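Local coordinates for putative aldehyde dehydrogenase (Burkholderia cenocepacia, PDB 4YWE), which probably oxidises aldehydes with NAD or NADP as the electron acceptor, at residues P353-G358 and L375-P380; V277-I282 and T312-L317; H129-P134 and T143-H148; R76-L81 and R116-Y121. All coordinates share one frame; numbering follows the deposited sequence.

How the contacts relate
Contacts 4, 3, 2 and 1 follow one another along the chain in that order, each closing before the next begins. Contacts 1 and 2 are neighbours, with centres about 12 Å apart: helix 303-315, one of the two helices of contact 2, touches contact 1 through F314 and N315 on A356, and both contacts belong to the region that forms the catalytic domain in this family. Contacts 1 and 3 have centres about 52 Å apart, on opposite sides of the chain's centre. Contact 4 is about 23 Å from contact 3, centre to centre, and strand 130-133 follows helix 104-124 in the chain. Contacts 3 and 4 also reach other subunits, tying local packing to assembly of the tetramer.

Contact 1 of 4, residues P353-G358 and L375-P380; sequences PMAAHG and LLRDVP
A355 and A356 both face L375 across a classic beta bulge, where strand 354-360 pairs antiparallel with strand 374-376 in the mixed sheet of the catalytic domain. The backbone of A355 takes up the extra residue by turning helix-like, with psi at -41°. L375 O is the shared acceptor: A356 N reaches it at 3.3 Å in the carbonyl plane, on a lone pair, while A355 N makes a shorter but strongly bent, weak bond. In return L375 N gives its hydrogen to A356 O at 2.8 Å. Past M354 and L376, a non-hydrogen-bonded pair, R377 N closes the pairing on P353 O at 3.0 Å, almost in line with the carbonyl.

The side chains divide between the two faces. On one, M354 bends at chi3 (-68°), which puts CE 4.1 Å from L376 CD1. On the other, L375 lies against A355, with CD2 3.9 Å from A355 CB, and helix 303-315 covers this face through L310 and A311. R377 CG sits between its own N and carbonyl carbon (chi1 56°) and lies 3.9 Å from P353 CB. Farther out, R377 NE forms a salt bridge to D378 OD2 at 2.8 Å, tilted well above the carboxylate plane, and NH2 has a second acidic partner in E304.

Backbone bonds thus carry the pairing, and the side chains add mainly apolar touches. At the strand's end, two nearby acids, D378 and E304, would be expected to favour the positive charge of R377 and limit the movement of its guanidinium.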
loop_
_atom_site.group_PDB
_atom_site.type_symbol
_atom_site.label_atom_id
_atom_site.label_comp_id
_atom_site.label_asym_id
_atom_site.label_seq_id
_atom_site.Cartn_x
_atom_site.Cartn_y
_atom_site.Cartn_z
ATOM N N PRO A 353 -30.809 34.477 21.157
ATOM C CA PRO A 353 -32.163 34.262 20.636
ATOM C C PRO A 353 -32.379 32.843 20.121
ATOM O O PRO A 353 -31.549 32.324 19.375
ATOM C CB PRO A 353 -32.266 35.272 19.482
ATOM C CG PRO A 353 -31.113 36.215 19.666
ATOM C CD PRO A 353 -30.041 35.409 20.316
ATOM N N MET A 354 -33.482 32.223 20.525
ATOM C CA MET A 354 -33.874 30.943 19.957
ATOM C C MET A 354 -34.752 31.195 18.737
ATOM O O MET A 354 -35.923 31.548 18.867
ATOM C CB MET A 354 -34.609 30.083 20.987
ATOM C CG MET A 354 -35.085 28.745 20.446
ATOM S SD MET A 354 -35.823 27.701 21.715
ATOM C CE MET A 354 -34.390 27.328 22.724
ATOM N N ALA A 355 -34.168 31.026 17.553
ATOM C CA ALA A 355 -34.857 31.319 16.301
ATOM C C ALA A 355 -36.093 30.446 16.121
ATOM O O ALA A 355 -37.134 30.920 15.671
ATOM C CB ALA A 355 -33.909 31.137 15.123
ATOM N N ALA A 356 -35.973 29.172 16.480
ATOM C CA ALA A 356 -37.078 28.234 16.336
ATOM C C ALA A 356 -36.843 26.965 17.140
ATOM O O ALA A 356 -35.728 26.689 17.580
ATOM C CB ALA A 356 -37.291 27.889 14.875
ATOM N N HIS A 357 -37.908 26.194 17.326
ATOM C CA HIS A 357 -37.811 24.897 17.976
ATOM C C HIS A 357 -38.963 24.001 17.543
ATOM O O HIS A 357 -40.021 24.485 17.145
ATOM C CB HIS A 357 -37.796 25.048 19.501
ATOM C CG HIS A 357 -39.070 25.592 20.070
ATOM N ND1 HIS A 357 -40.195 24.817 20.255
ATOM C CD2 HIS A 357 -39.396 26.834 20.500
ATOM C CE1 HIS A 357 -41.159 25.559 20.770
ATOM N NE2 HIS A 357 -40.699 26.787 20.930
ATOM N N GLY A 358 -38.751 22.692 17.616
ATOM C CA GLY A 358 -39.806 21.741 17.324
ATOM C C GLY A 358 -40.796 21.670 18.468
ATOM O O GLY A 358 -40.717 22.451 19.415
ATOM N N LEU A 375 -33.121 25.715 17.530
ATOM C CA LEU A 375 -32.247 26.499 16.668
ATOM C C LEU A 375 -31.968 27.861 17.287
ATOM O O LEU A 375 -32.872 28.685 17.425
ATOM C CB LEU A 375 -32.870 26.676 15.283
ATOM C CG LEU A 375 -32.135 27.648 14.358
ATOM C CD1 LEU A 375 -30.771 27.100 13.959
ATOM C CD2 LEU A 375 -32.975 27.958 13.133
ATOM N N LEU A 376 -30.713 28.096 17.657
ATOM C CA LEU A 376 -30.318 29.377 18.230
ATOM C C LEU A 376 -29.413 30.138 17.268
ATOM O O LEU A 376 -28.614 29.541 16.546
ATOM C CB LEU A 376 -29.620 29.180 19.579
ATOM C CG LEU A 376 -30.520 28.753 20.744
ATOM C CD1 LEU A 376 -30.741 27.245 20.761
ATOM C CD2 LEU A 376 -29.954 29.233 22.069
ATOM N N ARG A 377 -29.543 31.460 17.267
ATOM C CA ARG A 377 -28.831 32.299 16.312
ATOM C C ARG A 377 -27.944 33.326 17.002
ATOM O O ARG A 377 -28.089 33.581 18.198
ATOM C CB ARG A 377 -29.825 33.014 15.395
ATOM C CG ARG A 377 -30.861 33.841 16.141
ATOM C CD ARG A 377 -31.598 34.774 15.200
ATOM N NE ARG A 377 -30.678 35.684 14.527
ATOM C CZ ARG A 377 -30.918 36.254 13.352
ATOM N NH1 ARG A 377 -32.053 36.005 12.713
ATOM N NH2 ARG A 377 -30.023 37.069 12.814
ATOM N N ASP A 378 -27.029 33.910 16.230
ATOM C CA ASP A 378 -26.130 34.956 16.711
ATOM C C ASP A 378 -25.320 34.478 17.909
ATOM O O ASP A 378 -24.992 35.257 18.801
ATOM C CB ASP A 378 -26.920 36.216 17.073
ATOM C CG ASP A 378 -27.799 36.698 15.936
ATOM O OD1 ASP A 378 -27.326 36.714 14.781
ATOM O OD2 ASP A 378 -28.969 37.050 16.197
ATOM N N VAL A 379 -25.006 33.186 17.920
ATOM C CA VAL A 379 -24.262 32.582 19.015
ATOM C C VAL A 379 -22.820 33.071 19.009
ATOM O O VAL A 379 -22.105 32.890 18.024
ATOM C CB VAL A 379 -24.309 31.047 18.936
ATOM C CG1 VAL A 379 -23.539 30.433 20.093
ATOM C CG2 VAL A 379 -25.752 30.556 18.925
ATOM N N PRO A 380 -22.387 33.697 20.113
ATOM C CA PRO A 380 -20.983 34.098 20.247
ATOM C C PRO A 380 -20.061 32.889 20.164
ATOM O O PRO A 380 -20.333 31.879 20.811
ATOM C CB PRO A 380 -20.926 34.742 21.637
ATOM C CG PRO A 380 -22.337 35.136 21.939
ATOM C CD PRO A 380 -23.190 34.089 21.284
#

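Contact 2 of 4, residues V277-I282 and T312-L317; sequences VLVSAI and TAFNGL
The F314 ring meets I282 and V279 obliquely, neither squarely over a face nor squarely at an edge. Its closest approach is at the tip: CZ lies 3.9 Å from I282 CG2, with the two side chains crossing at about a right angle. I282 CG2 occupies the position between its own backbone N and carbonyl carbon. V279 CG2 stands farther off, 4.4 Å from F314 CE1. One face of the ring is covered from within the same segment by L317 CD1, 4.0 Å above the plane and displaced toward the rim.

V279 is the residue that spreads widest over the opposing segment. Its two methyls divide the work: CG2, anti to the carbonyl carbon, touches A313 CB at 4.0 Å, while CG1, anti to the backbone N (chi1 173°), lies 4.2 Å from L317 CD2, the V279 and L317 side chains passing in opposite directions. Every contact between the segments is van der Waals packing of carbon on carbon.

The arrangement joins the late turns of helix 271-283 to the end of helix 303-315 and the residues just after it. F314 continues onto A356 of strand 354-360, L317 bonds through its backbone to Q359 of that strand, and L278 and A281 rest on Q263 of strand 261-265. The pair therefore packs two helices beside one another against the same mixed sheet.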
loop_
_atom_site.group_PDB
_atom_site.type_symbol
_atom_site.label_atom_id
_atom_site.label_comp_id
_atom_site.label_asym_id
_atom_site.label_seq_id
_atom_site.Cartn_x
_atom_site.Cartn_y
_atom_site.Cartn_z
ATOM N N VAL A 277 -30.024 18.360 4.933
ATOM C CA VAL A 277 -28.849 17.722 5.508
ATOM C C VAL A 277 -28.410 18.465 6.766
ATOM O O VAL A 277 -27.975 17.850 7.738
ATOM C CB VAL A 277 -27.700 17.643 4.488
ATOM C CG1 VAL A 277 -26.518 16.891 5.078
ATOM C CG2 VAL A 277 -28.176 16.967 3.209
ATOM N N LEU A 278 -28.531 19.791 6.745
ATOM C CA LEU A 278 -28.206 20.608 7.912
ATOM C C LEU A 278 -29.080 20.232 9.104
ATOM O O LEU A 278 -28.637 20.275 10.251
ATOM C CB LEU A 278 -28.375 22.097 7.599
ATOM C CG LEU A 278 -27.420 22.733 6.588
ATOM C CD1 LEU A 278 -27.764 24.200 6.375
ATOM C CD2 LEU A 278 -25.978 22.576 7.036
ATOM N N VAL A 279 -30.325 19.861 8.820
ATOM C CA VAL A 279 -31.292 19.547 9.862
ATOM C C VAL A 279 -31.048 18.156 10.434
ATOM O O VAL A 279 -30.877 17.996 11.641
ATOM C CB VAL A 279 -32.733 19.673 9.332
ATOM C CG1 VAL A 279 -33.729 19.180 10.369
ATOM C CG2 VAL A 279 -33.033 21.115 8.943
ATOM N N SER A 280 -31.023 17.151 9.563
ATOM C CA SER A 280 -30.880 15.766 10.001
ATOM C C SER A 280 -29.544 15.514 10.696
ATOM O O SER A 280 -29.433 14.610 11.518
ATOM C CB SER A 280 -31.038 14.809 8.816
ATOM O OG SER A 280 -30.081 15.076 7.806
ATOM N N ALA A 281 -28.538 16.322 10.378
ATOM C CA ALA A 281 -27.216 16.159 10.974
ATOM C C ALA A 281 -27.215 16.468 12.473
ATOM O O ALA A 281 -26.305 16.059 13.193
ATOM C CB ALA A 281 -26.202 17.037 10.258
ATOM N N ILE A 282 -28.232 17.187 12.938
ATOM C CA ILE A 282 -28.328 17.549 14.350
ATOM C C ILE A 282 -29.597 16.957 14.965
ATOM O O ILE A 282 -29.735 16.891 16.186
ATOM C CB ILE A 282 -28.277 19.087 14.532
ATOM C CG1 ILE A 282 -28.037 19.459 15.999
ATOM C CG2 ILE A 282 -29.552 19.734 14.007
ATOM C CD1 ILE A 282 -26.821 18.799 16.613
ATOM N N THR A 312 -37.922 27.756 9.838
ATOM C CA THR A 312 -39.149 27.148 9.336
ATOM C C THR A 312 -39.072 25.627 9.427
ATOM O O THR A 312 -40.043 24.967 9.799
ATOM C CB THR A 312 -39.428 27.563 7.876
ATOM O OG1 THR A 312 -39.533 28.989 7.793
ATOM C CG2 THR A 312 -40.719 26.935 7.376
ATOM N N ALA A 313 -37.906 25.078 9.099
ATOM C CA ALA A 313 -37.694 23.635 9.149
ATOM C C ALA A 313 -37.781 23.106 10.579
ATOM O O ALA A 313 -38.378 22.057 10.825
ATOM C CB ALA A 313 -36.350 23.276 8.532
ATOM N N PHE A 314 -37.187 23.834 11.520
ATOM C CA PHE A 314 -37.183 23.413 12.918
ATOM C C PHE A 314 -38.574 23.474 13.545
ATOM O O PHE A 314 -38.901 22.664 14.411
ATOM C CB PHE A 314 -36.204 24.265 13.729
ATOM C CG PHE A 314 -34.841 23.646 13.873
ATOM C CD1 PHE A 314 -34.003 23.517 12.777
ATOM C CD2 PHE A 314 -34.400 23.191 15.105
ATOM C CE1 PHE A 314 -32.751 22.947 12.908
ATOM C CE2 PHE A 314 -33.147 22.621 15.242
ATOM C CZ PHE A 314 -32.324 22.498 14.142
ATOM N N ASN A 315 -39.391 24.427 13.104
ATOM C CA ASN A 315 -40.757 24.553 13.608
ATOM C C ASN A 315 -41.610 23.342 13.235
ATOM O O ASN A 315 -42.590 23.031 13.913
ATOM C CB ASN A 315 -41.416 25.829 13.076
ATOM C CG ASN A 315 -40.894 27.082 13.751
ATOM O OD1 ASN A 315 -40.552 27.069 14.934
ATOM N ND2 ASN A 315 -40.834 28.177 13.001
ATOM N N GLY A 316 -41.231 22.662 12.158
ATOM C CA GLY A 316 -41.996 21.534 11.659
ATOM C C GLY A 316 -41.550 20.190 12.194
ATOM O O GLY A 316 -42.097 19.150 11.825
ATOM N N LEU A 317 -40.553 20.210 13.070
ATOM C CA LEU A 317 -40.033 18.983 13.660
ATOM C C LEU A 317 -40.924 18.510 14.803
ATOM O O LEU A 317 -41.309 19.295 15.668
ATOM C CB LEU A 317 -38.602 19.195 14.153
ATOM C CG LEU A 317 -37.575 19.506 13.063
ATOM C CD1 LEU A 317 -36.235 19.878 13.675
ATOM C CD2 LEU A 317 -37.426 18.324 12.118
#

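Contact 3 of 4, residues H129-P134 and T143-H148; sequences HGETLP and TVREPH
R145 reaches across to H129 and E131 with its chain extended. CB points toward the opposing segment, and CG, anti to the carbonyl carbon, passes 4.2 Å from H129 O. CD comes within 3.5 Å of that same oxygen. With chi2 and chi3 both at -176°, NE is carried to H129 O for a hydrogen bond of 3.1 Å, the oxygen lying in the guanidinium plane. Beyond CZ, NH2 forms a salt bridge with E131 OE2 at 3.0 Å, on the syn side of the carboxylate. NH1 looks toward E471 of a third subunit, a long and weak ion pair. Two in-plane acceptors, H129 O and E131 OE2, so fix the rotation of the guanidinium, although the carboxylate plane is turned 65° from it.

E131 can reach this position because its chain bends at chi2. The same residue pairs through its backbone with T143: T143 N binds E131 O at 2.6 Å. E131 N binds T143 OG1, also at 2.6 Å, and makes a weak bond to the T143 carbonyl oxygen. The backbone amide is thus shared by a side-chain and a main-chain oxygen. T143 CG2 adds an apolar touch on L133 CD1.

The second subunit extends the arrangement: H129 ND1 bonds E131 OE2 of that chain, and T132 OG1 bonds its T143 O. G130 to T132 also pair antiparallel with a strand there. This is a beta hairpin, 130-133 with 139-155, projecting from the body of the chain and continuing its sheet across the interface, as the oligomerisation arm of aldehyde dehydrogenases does.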
loop_
_atom_site.group_PDB
_atom_site.type_symbol
_atom_site.label_atom_id
_atom_site.label_comp_id
_atom_site.label_asym_id
_atom_site.label_seq_id
_atom_site.Cartn_x
_atom_site.Cartn_y
_atom_site.Cartn_z
ATOM N N HIS A 129 -2.511 -6.891 4.510
ATOM C CA HIS A 129 -1.167 -7.269 4.091
ATOM C C HIS A 129 -0.071 -6.597 4.907
ATOM O O HIS A 129 -0.190 -5.434 5.293
ATOM C CB HIS A 129 -0.961 -6.936 2.612
ATOM C CG HIS A 129 -1.923 -7.627 1.695
ATOM N ND1 HIS A 129 -2.231 -7.146 0.443
ATOM C CD2 HIS A 129 -2.640 -8.766 1.851
ATOM C CE1 HIS A 129 -3.101 -7.956 -0.135
ATOM N NE2 HIS A 129 -3.365 -8.946 0.697
ATOM N N GLY A 130 1.001 -7.341 5.158
ATOM C CA GLY A 130 2.226 -6.766 5.678
ATOM C C GLY A 130 3.125 -6.407 4.512
ATOM O O GLY A 130 2.656 -6.291 3.382
ATOM N N GLU A 131 4.418 -6.236 4.771
ATOM C CA GLU A 131 5.338 -5.837 3.711
ATOM C C GLU A 131 6.634 -6.639 3.711
ATOM O O GLU A 131 6.981 -7.296 4.696
ATOM C CB GLU A 131 5.676 -4.345 3.825
ATOM C CG GLU A 131 4.492 -3.402 3.672
ATOM C CD GLU A 131 3.695 -3.251 4.954
ATOM O OE1 GLU A 131 4.302 -3.318 6.044
ATOM O OE2 GLU A 131 2.463 -3.073 4.870
ATOM N N THR A 132 7.336 -6.589 2.585
ATOM C CA THR A 132 8.731 -6.995 2.532
ATOM C C THR A 132 9.541 -5.746 2.208
ATOM O O THR A 132 9.187 -4.979 1.311
ATOM C CB THR A 132 8.994 -8.106 1.492
ATOM O OG1 THR A 132 8.860 -7.576 0.167
ATOM C CG2 THR A 132 8.024 -9.263 1.681
ATOM N N LEU A 133 10.617 -5.531 2.955
ATOM C CA LEU A 133 11.353 -4.277 2.876
ATOM C C LEU A 133 12.739 -4.465 2.277
ATOM O O LEU A 133 13.441 -5.418 2.618
ATOM C CB LEU A 133 11.471 -3.651 4.267
ATOM C CG LEU A 133 10.165 -3.514 5.051
ATOM C CD1 LEU A 133 10.433 -2.982 6.452
ATOM C CD2 LEU A 133 9.186 -2.619 4.307
ATOM N N PRO A 134 13.137 -3.554 1.376
ATOM C CA PRO A 134 14.494 -3.564 0.821
ATOM C C PRO A 134 15.534 -3.418 1.925
ATOM O O PRO A 134 15.414 -2.525 2.763
ATOM C CB PRO A 134 14.505 -2.349 -0.114
ATOM C CG PRO A 134 13.069 -2.111 -0.444
ATOM C CD PRO A 134 12.309 -2.486 0.791
ATOM N N THR A 143 7.413 -8.144 7.065
ATOM C CA THR A 143 6.629 -7.657 8.191
ATOM C C THR A 143 5.267 -8.333 8.210
ATOM O O THR A 143 4.677 -8.592 7.161
ATOM C CB THR A 143 6.438 -6.130 8.142
ATOM O OG1 THR A 143 5.577 -5.787 7.049
ATOM C CG2 THR A 143 7.778 -5.421 7.979
ATOM N N VAL A 144 4.776 -8.624 9.409
ATOM C CA VAL A 144 3.475 -9.254 9.568
ATOM C C VAL A 144 2.638 -8.447 10.549
ATOM O O VAL A 144 3.137 -7.994 11.578
ATOM C CB VAL A 144 3.613 -10.717 10.031
ATOM C CG1 VAL A 144 4.105 -11.591 8.887
ATOM C CG2 VAL A 144 4.552 -10.811 11.223
ATOM N N ARG A 145 1.365 -8.260 10.220
ATOM C CA ARG A 145 0.467 -7.504 11.080
ATOM C C ARG A 145 -0.365 -8.462 11.922
ATOM O O ARG A 145 -1.349 -9.033 11.455
ATOM C CB ARG A 145 -0.421 -6.580 10.247
ATOM C CG ARG A 145 0.390 -5.577 9.439
ATOM C CD ARG A 145 -0.473 -4.589 8.675
ATOM N NE ARG A 145 0.351 -3.711 7.848
ATOM C CZ ARG A 145 0.968 -2.623 8.298
ATOM N NH1 ARG A 145 0.850 -2.268 9.570
ATOM N NH2 ARG A 145 1.702 -1.885 7.475
ATOM N N GLU A 146 0.054 -8.634 13.171
ATOM C CA GLU A 146 -0.563 -9.601 14.068
ATOM C C GLU A 146 -1.554 -8.931 15.002
ATOM O O GLU A 146 -1.363 -7.778 15.386
ATOM C CB GLU A 146 0.510 -10.320 14.884
ATOM C CG GLU A 146 1.555 -11.029 14.050
ATOM C CD GLU A 146 2.740 -11.457 14.880
ATOM O OE1 GLU A 146 3.035 -10.767 15.878
ATOM O OE2 GLU A 146 3.370 -12.481 14.544
ATOM N N PRO A 147 -2.613 -9.660 15.388
ATOM C CA PRO A 147 -3.574 -9.125 16.356
ATOM C C PRO A 147 -2.903 -8.798 17.685
ATOM O O PRO A 147 -1.874 -9.394 18.006
ATOM C CB PRO A 147 -4.584 -10.265 16.517
ATOM C CG PRO A 147 -3.839 -11.494 16.108
ATOM C CD PRO A 147 -2.930 -11.047 15.007
ATOM N N HIS A 148 -3.467 -7.855 18.433
ATOM C CA HIS A 148 -2.951 -7.530 19.757
ATOM C C HIS A 148 -3.085 -8.737 20.678
ATOM O O HIS A 148 -2.217 -9.000 21.511
ATOM C CB HIS A 148 -3.694 -6.333 20.352
ATOM C CG HIS A 148 -3.510 -5.061 19.585
ATOM N ND1 HIS A 148 -2.301 -4.399 19.518
ATOM C CD2 HIS A 148 -4.383 -4.320 18.863
ATOM C CE1 HIS A 148 -2.438 -3.312 18.783
ATOM N NE2 HIS A 148 -3.692 -3.240 18.373
#

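Contact 4 of 4, residues R76-L81 and R116-Y121; sequences RVLMRL and RYFEFY
The segments 76-81 of helix 71-87 and 116-121 of helix 104-124 run antiparallel, their axes 154° apart in direction and 7.8 Å apart at closest approach. The CA atoms of L78 and F118 are 5.4 Å apart and those of M79 and E119 5.3 Å, close enough for L78 O to lie 3.6 Å from F118 CB. Main chain and side-chain base therefore share the interface.

F118 contributes the largest share of the buried surface. Its ring is covered on one face by L81: CD2 stands 3.6 Å from the ring centroid, 14° off the normal, a CH-pi contact over the centre of the ring. L81 CG, anti to its own backbone N (chi1 175°), lies close to F118 CD2, the two side chains crossing obliquely. L78 crosses F118 at about a right angle, its CD2 meeting F118 CD1 obliquely at 4.2 Å, while its other methyl, CD1, looks at Y121 CB. Beside this apolar patch, M79 bends at chi2 and chi3, and CE settles 3.7 Å from E119 O.

The polar group of E119 is taken up elsewhere. R116 NH1 bridges to E119 OE1 at 2.8 Å, coming in well above the carboxylate plane, and R76 of the fourth subunit pairs with E119 OE2. M79 of that subunit packs on M79 here, and L81 is backed by helix 188-200.

The contact is thus apolar where the two helices face each other and charged at the subunit boundary. The carboxylate of E119, with an arginine on each oxygen, would be expected to stay ionised, and it links the helix pair to the neighbouring subunit.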
loop_
_atom_site.group_PDB
_atom_site.type_symbol
_atom_site.label_atom_id
_atom_site.label_comp_id
_atom_site.label_asym_id
_atom_site.label_seq_id
_atom_site.Cartn_x
_atom_site.Cartn_y
_atom_site.Cartn_z
ATOM N N ARG A 76 -15.295 -15.582 6.738
ATOM C CA ARG A 76 -16.546 -16.293 6.490
ATOM C C ARG A 76 -17.461 -16.240 7.706
ATOM O O ARG A 76 -18.679 -16.152 7.569
ATOM C CB ARG A 76 -16.274 -17.748 6.100
ATOM C CG ARG A 76 -15.590 -17.907 4.756
ATOM C CD ARG A 76 -15.483 -19.370 4.351
ATOM N NE ARG A 76 -14.596 -19.539 3.203
ATOM C CZ ARG A 76 -13.312 -19.869 3.296
ATOM N NH1 ARG A 76 -12.764 -20.079 4.483
ATOM N NH2 ARG A 76 -12.577 -19.994 2.199
ATOM N N VAL A 77 -16.868 -16.295 8.894
ATOM C CA VAL A 77 -17.628 -16.202 10.134
ATOM C C VAL A 77 -18.333 -14.852 10.209
ATOM O O VAL A 77 -19.523 -14.777 10.521
ATOM C CB VAL A 77 -16.726 -16.418 11.361
ATOM C CG1 VAL A 77 -17.479 -16.081 12.641
ATOM C CG2 VAL A 77 -16.219 -17.851 11.397
ATOM N N LEU A 78 -17.594 -13.790 9.909
ATOM C CA LEU A 78 -18.150 -12.445 9.923
ATOM C C LEU A 78 -19.196 -12.265 8.827
ATOM O O LEU A 78 -20.170 -11.535 9.005
ATOM C CB LEU A 78 -17.040 -11.404 9.770
ATOM C CG LEU A 78 -16.098 -11.273 10.968
ATOM C CD1 LEU A 78 -14.996 -10.267 10.677
ATOM C CD2 LEU A 78 -16.876 -10.875 12.214
ATOM N N MET A 79 -18.994 -12.935 7.697
ATOM C CA MET A 79 -19.942 -12.856 6.593
ATOM C C MET A 79 -21.255 -13.539 6.961
ATOM O O MET A 79 -22.333 -13.016 6.678
ATOM C CB MET A 79 -19.363 -13.483 5.326
ATOM C CG MET A 79 -20.233 -13.270 4.098
ATOM S SD MET A 79 -20.533 -11.519 3.771
ATOM C CE MET A 79 -18.991 -11.054 2.989
ATOM N N ARG A 80 -21.162 -14.705 7.592
ATOM C CA ARG A 80 -22.352 -15.405 8.066
ATOM C C ARG A 80 -23.082 -14.561 9.103
ATOM O O ARG A 80 -24.309 -14.475 9.093
ATOM C CB ARG A 80 -21.989 -16.771 8.654
ATOM C CG ARG A 80 -21.751 -17.852 7.612
ATOM C CD ARG A 80 -21.649 -19.230 8.251
ATOM N NE ARG A 80 -20.432 -19.386 9.043
ATOM C CZ ARG A 80 -19.278 -19.835 8.559
ATOM N NH1 ARG A 80 -19.181 -20.173 7.280
ATOM N NH2 ARG A 80 -18.220 -19.945 9.351
ATOM N N LEU A 81 -22.314 -13.935 9.990
ATOM C CA LEU A 81 -22.870 -13.044 11.000
ATOM C C LEU A 81 -23.559 -11.858 10.340
ATOM O O LEU A 81 -24.623 -11.422 10.782
ATOM C CB LEU A 81 -21.774 -12.563 11.954
ATOM C CG LEU A 81 -22.173 -11.519 12.999
ATOM C CD1 LEU A 81 -23.362 -12.001 13.817
ATOM C CD2 LEU A 81 -20.994 -11.194 13.902
ATOM N N ARG A 116 -23.489 -4.107 7.618
ATOM C CA ARG A 116 -22.545 -3.610 6.626
ATOM C C ARG A 116 -21.121 -3.653 7.175
ATOM O O ARG A 116 -20.180 -3.977 6.450
ATOM C CB ARG A 116 -22.919 -2.187 6.193
ATOM C CG ARG A 116 -21.946 -1.546 5.212
ATOM C CD ARG A 116 -21.670 -2.441 4.008
ATOM N NE ARG A 116 -20.667 -1.858 3.120
ATOM C CZ ARG A 116 -19.917 -2.556 2.273
ATOM N NH1 ARG A 116 -20.043 -3.873 2.197
ATOM N NH2 ARG A 116 -19.031 -1.935 1.506
ATOM N N TYR A 117 -20.971 -3.333 8.457
ATOM C CA TYR A 117 -19.672 -3.431 9.118
ATOM C C TYR A 117 -19.110 -4.846 9.025
ATOM O O TYR A 117 -17.954 -5.043 8.644
ATOM C CB TYR A 117 -19.775 -3.014 10.587
ATOM C CG TYR A 117 -19.671 -1.524 10.812
ATOM C CD1 TYR A 117 -18.548 -0.819 10.402
ATOM C CD2 TYR A 117 -20.687 -0.826 11.452
ATOM C CE1 TYR A 117 -18.445 0.543 10.607
ATOM C CE2 TYR A 117 -20.591 0.537 11.667
ATOM C CZ TYR A 117 -19.469 1.214 11.243
ATOM O OH TYR A 117 -19.369 2.569 11.452
ATOM N N PHE A 118 -19.938 -5.828 9.370
ATOM C CA PHE A 118 -19.515 -7.222 9.360
ATOM C C PHE A 118 -19.252 -7.709 7.938
ATOM O O PHE A 118 -18.321 -8.474 7.704
ATOM C CB PHE A 118 -20.563 -8.101 10.046
ATOM C CG PHE A 118 -20.637 -7.901 11.534
ATOM C CD1 PHE A 118 -19.491 -7.642 12.267
ATOM C CD2 PHE A 118 -21.850 -7.962 12.197
ATOM C CE1 PHE A 118 -19.551 -7.454 13.636
ATOM C CE2 PHE A 118 -21.918 -7.775 13.567
ATOM C CZ PHE A 118 -20.767 -7.519 14.286
ATOM N N GLU A 119 -20.067 -7.253 6.993
ATOM C CA GLU A 119 -19.887 -7.607 5.587
ATOM C C GLU A 119 -18.568 -7.066 5.042
ATOM O O GLU A 119 -17.823 -7.778 4.364
ATOM C CB GLU A 119 -21.048 -7.076 4.745
ATOM C CG GLU A 119 -20.929 -7.390 3.264
ATOM C CD GLU A 119 -22.004 -6.713 2.434
ATOM O OE1 GLU A 119 -22.261 -5.510 2.657
ATOM O OE2 GLU A 119 -22.591 -7.384 1.561
ATOM N N PHE A 120 -18.290 -5.803 5.344
ATOM C CA PHE A 120 -17.088 -5.135 4.861
ATOM C C PHE A 120 -15.831 -5.797 5.412
ATOM O O PHE A 120 -14.914 -6.129 4.662
ATOM C CB PHE A 120 -17.115 -3.651 5.240
ATOM C CG PHE A 120 -15.901 -2.882 4.791
ATOM C CD1 PHE A 120 -15.798 -2.421 3.488
ATOM C CD2 PHE A 120 -14.871 -2.610 5.675
ATOM C CE1 PHE A 120 -14.686 -1.709 3.075
ATOM C CE2 PHE A 120 -13.756 -1.899 5.269
ATOM C CZ PHE A 120 -13.663 -1.449 3.968
ATOM N N TYR A 121 -15.800 -6.000 6.725
ATOM C CA TYR A 121 -14.614 -6.541 7.380
ATOM C C TYR A 121 -14.419 -8.023 7.075
ATOM O O TYR A 121 -13.306 -8.538 7.164
ATOM C CB TYR A 121 -14.692 -6.305 8.889
ATOM C CG TYR A 121 -14.350 -4.882 9.271
ATOM C CD1 TYR A 121 -13.223 -4.262 8.749
ATOM C CD2 TYR A 121 -15.163 -4.152 10.127
ATOM C CE1 TYR A 121 -12.901 -2.962 9.084
ATOM C CE2 TYR A 121 -14.851 -2.846 10.467
ATOM C CZ TYR A 121 -13.719 -2.258 9.941
ATOM O OH TYR A 121 -13.400 -0.962 10.270
#